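Local coordinates for protein Bd3459 (Bdellovibrio bacteriovorus, PDB 5CEC) that probably acts as a serine-type D-Ala-D-Ala carboxypeptidase or endopeptidase on peptidoglycan during predation and is bound by the ankyrin-repeat immunity protein Bd3460, at residues Thr77-Asp82 with Asn270-Gly275; Ser70-Val75 with Val301-Thr306. The protein carries 1 engineered substitution. All coordinates share one frame; numbering follows the deposited sequence.

How the contacts relate
Both contacts use helix 72-84 and the turn leading into it: contact 2 takes its start and contact 1 its second half, on segments that lie close in sequence, and their centres are about 13 Å apart. Along the chain the order is 70-75, 77-82, 270-275 and 301-306, so both segments of contact 1 lie between those of contact 2. Contact 2 joins the helix start to strand 304-306 of a three-stranded antiparallel sheet; contact 1 joins later turns of the same helix to helix 265-277. One helix is thus held by chain some 190 to 230 residues later, and its first turn carries Ser70 and Lys73, spaced as in the SxxK motif and consistent with the catalytic pair of penicillin-binding proteins.

Contact 1: Thr77-Asp82 with Asn270-Gly275; sequences TLWAVD and NAYIAG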
loop_
_atom_site.group_PDB
_atom_site.type_symbol
_atom_site.label_atom_id
_atom_site.label_comp_id
_atom_site.label_asym_id
_atom_site.label_seq_id
_atom_site.Cartn_x
_atom_site.Cartn_y
_atom_site.Cartn_z
ATOM N N THR A 77 2.472 -13.019 3.009
ATOM C CA THR A 77 3.475 -12.678 4.035
ATOM C C THR A 77 3.677 -13.875 4.954
ATOM O O THR A 77 4.816 -14.264 5.205
ATOM C CB THR A 77 3.029 -11.437 4.805
ATOM O OG1 THR A 77 2.997 -10.328 3.905
ATOM C CG2 THR A 77 3.941 -11.089 5.895
ATOM N N LEU A 78 2.593 -14.462 5.453
ATOM C CA LEU A 78 2.707 -15.643 6.333
ATOM C C LEU A 78 3.435 -16.772 5.595
ATOM O O LEU A 78 4.349 -17.399 6.148
ATOM C CB LEU A 78 1.318 -16.114 6.739
ATOM C CG LEU A 78 1.279 -17.458 7.459
ATOM C CD1 LEU A 78 2.095 -17.457 8.750
ATOM C CD2 LEU A 78 -0.141 -17.888 7.742
ATOM N N TRP A 79 3.014 -17.056 4.361
ATOM C CA TRP A 79 3.609 -18.158 3.600
ATOM C C TRP A 79 5.123 -17.934 3.471
ATOM O O TRP A 79 5.913 -18.850 3.734
ATOM C CB TRP A 79 2.955 -18.293 2.220
ATOM C CG TRP A 79 3.309 -19.502 1.466
ATOM C CD1 TRP A 79 3.819 -20.689 1.962
ATOM C CD2 TRP A 79 3.091 -19.721 0.080
ATOM N NE1 TRP A 79 3.945 -21.604 0.960
ATOM C CE2 TRP A 79 3.512 -21.036 -0.207
ATOM C CE3 TRP A 79 2.610 -18.928 -0.965
ATOM C CZ2 TRP A 79 3.417 -21.570 -1.456
ATOM C CZ3 TRP A 79 2.549 -19.476 -2.214
ATOM C CH2 TRP A 79 2.976 -20.764 -2.453
ATOM N N ALA A 80 5.528 -16.720 3.080
ATOM C CA ALA A 80 6.940 -16.417 2.902
ATOM C C ALA A 80 7.709 -16.509 4.247
ATOM O O ALA A 80 8.846 -16.990 4.287
ATOM C CB ALA A 80 7.109 -15.062 2.237
ATOM N N VAL A 81 7.138 -15.945 5.316
ATOM C CA VAL A 81 7.790 -16.005 6.636
ATOM C C VAL A 81 8.012 -17.450 7.056
ATOM O O VAL A 81 9.071 -17.805 7.550
ATOM C CB VAL A 81 6.996 -15.210 7.694
ATOM C CG1 VAL A 81 7.431 -15.524 9.132
ATOM C CG2 VAL A 81 7.089 -13.727 7.401
ATOM N N ASP A 82 7.010 -18.286 6.844
ATOM C CA ASP A 82 7.115 -19.724 7.206
ATOM C C ASP A 82 8.108 -20.471 6.306
ATOM O O ASP A 82 8.879 -21.300 6.787
ATOM C CB ASP A 82 5.734 -20.395 7.155
ATOM C CG ASP A 82 4.965 -20.269 8.448
ATOM O OD1 ASP A 82 5.501 -19.710 9.456
ATOM O OD2 ASP A 82 3.823 -20.767 8.452
ATOM N N ASN A 270 -1.999 -24.040 -2.089
ATOM C CA ASN A 270 -3.078 -24.914 -1.614
ATOM C C ASN A 270 -2.554 -25.990 -0.677
ATOM O O ASN A 270 -3.176 -26.274 0.363
ATOM C CB ASN A 270 -3.840 -25.542 -2.780
ATOM C CG ASN A 270 -4.681 -24.537 -3.527
ATOM O OD1 ASN A 270 -4.924 -23.437 -3.050
ATOM N ND2 ASN A 270 -5.119 -24.911 -4.718
ATOM N N ALA A 271 -1.420 -26.593 -1.015
ATOM C CA ALA A 271 -0.830 -27.625 -0.133
ATOM C C ALA A 271 -0.364 -27.028 1.204
ATOM O O ALA A 271 -0.574 -27.612 2.264
ATOM C CB ALA A 271 0.324 -28.325 -0.846
ATOM N N TYR A 272 0.273 -25.860 1.124
ATOM C CA TYR A 272 0.744 -25.186 2.327
ATOM C C TYR A 272 -0.394 -24.893 3.299
ATOM O O TYR A 272 -0.311 -25.204 4.484
ATOM C CB TYR A 272 1.468 -23.863 1.993
ATOM C CG TYR A 272 1.656 -22.964 3.195
ATOM C CD1 TYR A 272 2.633 -23.222 4.148
ATOM C CD2 TYR A 272 0.839 -21.849 3.415
ATOM C CE1 TYR A 272 2.767 -22.424 5.282
ATOM C CE2 TYR A 272 0.977 -21.063 4.546
ATOM C CZ TYR A 272 1.939 -21.340 5.478
ATOM O OH TYR A 272 2.068 -20.532 6.574
ATOM N N ILE A 273 -1.453 -24.292 2.796
ATOM C CA ILE A 273 -2.532 -23.866 3.656
ATOM C C ILE A 273 -3.337 -25.055 4.211
ATOM O O ILE A 273 -3.810 -24.994 5.330
ATOM C CB ILE A 273 -3.382 -22.765 2.969
ATOM C CG1 ILE A 273 -3.988 -21.811 3.991
ATOM C CG2 ILE A 273 -4.427 -23.364 2.050
ATOM C CD1 ILE A 273 -2.994 -20.873 4.631
ATOM N N ALA A 274 -3.422 -26.143 3.436
ATOM C CA ALA A 274 -4.050 -27.357 3.902
ATOM C C ALA A 274 -3.255 -27.942 5.057
ATOM O O ALA A 274 -3.827 -28.360 6.060
ATOM C CB ALA A 274 -4.181 -28.367 2.766
ATOM N N GLY A 275 -1.936 -28.007 4.905
ATOM C CA GLY A 275 -1.078 -28.475 5.980
ATOM C C GLY A 275 -0.951 -27.544 7.164
ATOM O O GLY A 275 -0.816 -28.011 8.287
#
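Trp79 and Tyr272 both extend CG anti to the backbone N, which sends the two side chains past each other in opposite directions and lays the pyrrole edge of the indole, CD1 and NE1, over the phenol. Trp79 CD1 sits above the centre of the tyrosine ring, 3.4 Å from Tyr272 CG. The five-membered ring and the phenol form an offset stack, with centroids 4.2 Å apart and planes inclined by 28°. Trp79 NE1 comes 3.5 Å from Tyr272 CB, where the side chain joins the ring. Beyond the stack the phenol continues to Asp82, where Tyr272 OH donates a hydrogen bond of 2.6 Å to Asp82 OD2. That oxygen is near the plane of the ring but is approached on its anti side, 33° out of the carboxylate plane. Leu78 meets the same hydroxyl with its branch point, Leu78 CG being 3.3 Å from Tyr272 OH.

The geometry is that of a nearly perpendicular helix-helix packing: the segment axes of helices 72-84 and 265-277 cross at 83° and come no closer than 11.5 Å, a separation bridged chiefly by the one tyrosine. This joins the helix that begins at the SxxK-like residues Ser70 and Lys73 to a later helix of the S13 family protein. Lys276 forms a salt bridge with Asp82 OD2, while Ser320 bonds OD1, so both carboxylate oxygens are engaged and the group's rotation is restrained. The lysine charge would probably help keep the carboxylate ionised. Trp79 is additionally met edge-to-face by Phe269, three residues before Tyr272.

Contact 2: Ser70-Val75 with Val301-Thr306; sequences SISKVV and VYNEAT
The Asn303 carboxamide meets Ser72 at its edge: the hydroxyl oxygen lies only 4° out of the amide plane, so neither face is used in the bond. Asn303 ND2 donates to Ser72 OG at 3.1 Å, with an N-H...O angle of 164° that marks a nearly straight bond. Ser72 OG also lies 3.4 Å from Asn303 CB, and Phe286 touches the asparagine side chain. Ser72 OG is placed beside its own backbone N, anti to the carbonyl carbon (chi1 -67°), where it is also hydrogen-bonded to Ala69 O.

Further partners fix the amide's orientation, for His287 N donates to OD1 and Asn288 O accepts from ND2. The contact ties the start of helix 72-84, just beyond Ser70, to the residue preceding strand 304-306. Lys73, which follows Ser72 in sequence, has its CB directed away from 301-306; Lys73 NZ bonds Ser70 OG at 2.7 Å and also reaches Asn253, which resembles the SxxK and (S/Y)xN elements of penicillin-binding enzymes. With ND2 donating twice and OD1 accepting, the buried amide has its flip state determined, and the Ser72 hydroxyl is gripped between an amide donor and a main-chain oxygen.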
loop_
_atom_site.group_PDB
_atom_site.type_symbol
_atom_site.label_atom_id
_atom_site.label_comp_id
_atom_site.label_asym_id
_atom_site.label_seq_id
_atom_site.Cartn_x
_atom_site.Cartn_y
_atom_site.Cartn_z
ATOM N N SER A 70 -6.269 -6.699 -1.398
ATOM C CA SER A 70 -4.869 -6.766 -1.004
ATOM C C SER A 70 -4.621 -7.241 0.428
ATOM O O SER A 70 -3.459 -7.425 0.790
ATOM C CB SER A 70 -4.133 -5.439 -1.271
ATOM O OG SER A 70 -3.913 -5.254 -2.664
ATOM N N ILE A 71 -5.640 -7.501 1.252
ATOM C CA ILE A 71 -5.327 -8.245 2.485
ATOM C C ILE A 71 -4.838 -9.653 2.186
ATOM O O ILE A 71 -4.163 -10.270 3.022
ATOM C CB ILE A 71 -6.416 -8.200 3.562
ATOM C CG1 ILE A 71 -7.602 -9.122 3.226
ATOM C CG2 ILE A 71 -6.791 -6.776 3.876
ATOM C CD1 ILE A 71 -8.673 -9.154 4.310
ATOM N N SER A 72 -5.058 -10.127 0.965
ATOM C CA SER A 72 -4.368 -11.313 0.473
ATOM C C SER A 72 -2.861 -11.283 0.754
ATOM O O SER A 72 -2.222 -12.308 0.948
ATOM C CB SER A 72 -4.520 -11.440 -1.047
ATOM O OG SER A 72 -5.830 -11.699 -1.442
ATOM N N LYS A 73 -2.277 -10.080 0.688
ATOM C CA LYS A 73 -0.815 -9.955 0.883
ATOM C C LYS A 73 -0.365 -10.373 2.276
ATOM O O LYS A 73 0.778 -10.760 2.433
ATOM C CB LYS A 73 -0.343 -8.546 0.513
ATOM C CG LYS A 73 -0.618 -8.159 -0.930
ATOM C CD LYS A 73 0.011 -6.831 -1.292
ATOM C CE LYS A 73 -0.100 -6.520 -2.764
ATOM N NZ LYS A 73 -1.479 -6.218 -3.192
ATOM N N VAL A 74 -1.262 -10.306 3.258
ATOM C CA VAL A 74 -0.902 -10.790 4.588
ATOM C C VAL A 74 -0.770 -12.329 4.582
ATOM O O VAL A 74 0.069 -12.892 5.278
ATOM C CB VAL A 74 -1.890 -10.328 5.659
ATOM C CG1 VAL A 74 -1.436 -10.816 7.023
ATOM C CG2 VAL A 74 -2.011 -8.809 5.691
ATOM N N VAL A 75 -1.590 -12.998 3.778
ATOM C CA VAL A 75 -1.495 -14.450 3.638
ATOM C C VAL A 75 -0.188 -14.814 2.937
ATOM O O VAL A 75 0.559 -15.708 3.375
ATOM C CB VAL A 75 -2.699 -15.018 2.872
ATOM C CG1 VAL A 75 -2.644 -16.536 2.875
ATOM C CG2 VAL A 75 -4.018 -14.588 3.541
ATOM N N VAL A 301 -11.954 -13.034 -11.275
ATOM C CA VAL A 301 -11.432 -14.088 -10.442
ATOM C C VAL A 301 -10.608 -13.394 -9.357
ATOM O O VAL A 301 -9.552 -12.810 -9.666
ATOM C CB VAL A 301 -10.574 -15.077 -11.264
ATOM C CG1 VAL A 301 -9.934 -16.095 -10.330
ATOM C CG2 VAL A 301 -11.394 -15.769 -12.362
ATOM N N TYR A 302 -11.110 -13.405 -8.112
ATOM C CA TYR A 302 -10.443 -12.748 -6.973
ATOM C C TYR A 302 -10.083 -13.811 -5.942
ATOM O O TYR A 302 -10.852 -14.763 -5.717
ATOM C CB TYR A 302 -11.358 -11.713 -6.304
ATOM C CG TYR A 302 -11.642 -10.493 -7.154
ATOM C CD1 TYR A 302 -10.710 -9.500 -7.297
ATOM C CD2 TYR A 302 -12.833 -10.383 -7.873
ATOM C CE1 TYR A 302 -10.954 -8.370 -8.063
ATOM C CE2 TYR A 302 -13.079 -9.282 -8.687
ATOM C CZ TYR A 302 -12.129 -8.273 -8.784
ATOM O OH TYR A 302 -12.370 -7.181 -9.598
ATOM N N ASN A 303 -8.961 -13.630 -5.255
ATOM C CA ASN A 303 -8.702 -14.424 -4.073
ATOM C C ASN A 303 -9.857 -14.191 -3.094
ATOM O O ASN A 303 -10.291 -13.058 -2.876
ATOM C CB ASN A 303 -7.429 -13.959 -3.374
ATOM C CG ASN A 303 -6.157 -14.254 -4.137
ATOM O OD1 ASN A 303 -6.117 -15.011 -5.095
ATOM N ND2 ASN A 303 -5.077 -13.624 -3.696
ATOM N N GLU A 304 -10.336 -15.279 -2.495
ATOM C CA GLU A 304 -11.382 -15.200 -1.485
ATOM C C GLU A 304 -11.014 -16.037 -0.290
ATOM O O GLU A 304 -10.339 -17.058 -0.422
ATOM C CB GLU A 304 -12.737 -15.666 -2.027
ATOM C CG GLU A 304 -13.244 -14.870 -3.225
ATOM C CD GLU A 304 -14.717 -15.079 -3.482
ATOM O OE1 GLU A 304 -15.284 -16.002 -2.906
ATOM O OE2 GLU A 304 -15.291 -14.379 -4.323
ATOM N N ALA A 305 -11.477 -15.601 0.873
ATOM C CA ALA A 305 -11.350 -16.416 2.085
ATOM C C ALA A 305 -12.354 -15.960 3.106
ATOM O O ALA A 305 -13.017 -14.915 2.947
ATOM C CB ALA A 305 -9.949 -16.313 2.684
ATOM N N THR A 306 -12.473 -16.740 4.174
ATOM C CA THR A 306 -13.347 -16.372 5.269
ATOM C C THR A 306 -12.668 -15.367 6.195
ATOM O O THR A 306 -11.449 -15.323 6.315
ATOM C CB THR A 306 -13.801 -17.604 6.067
ATOM O OG1 THR A 306 -12.693 -18.121 6.801
ATOM C CG2 THR A 306 -14.400 -18.706 5.161
#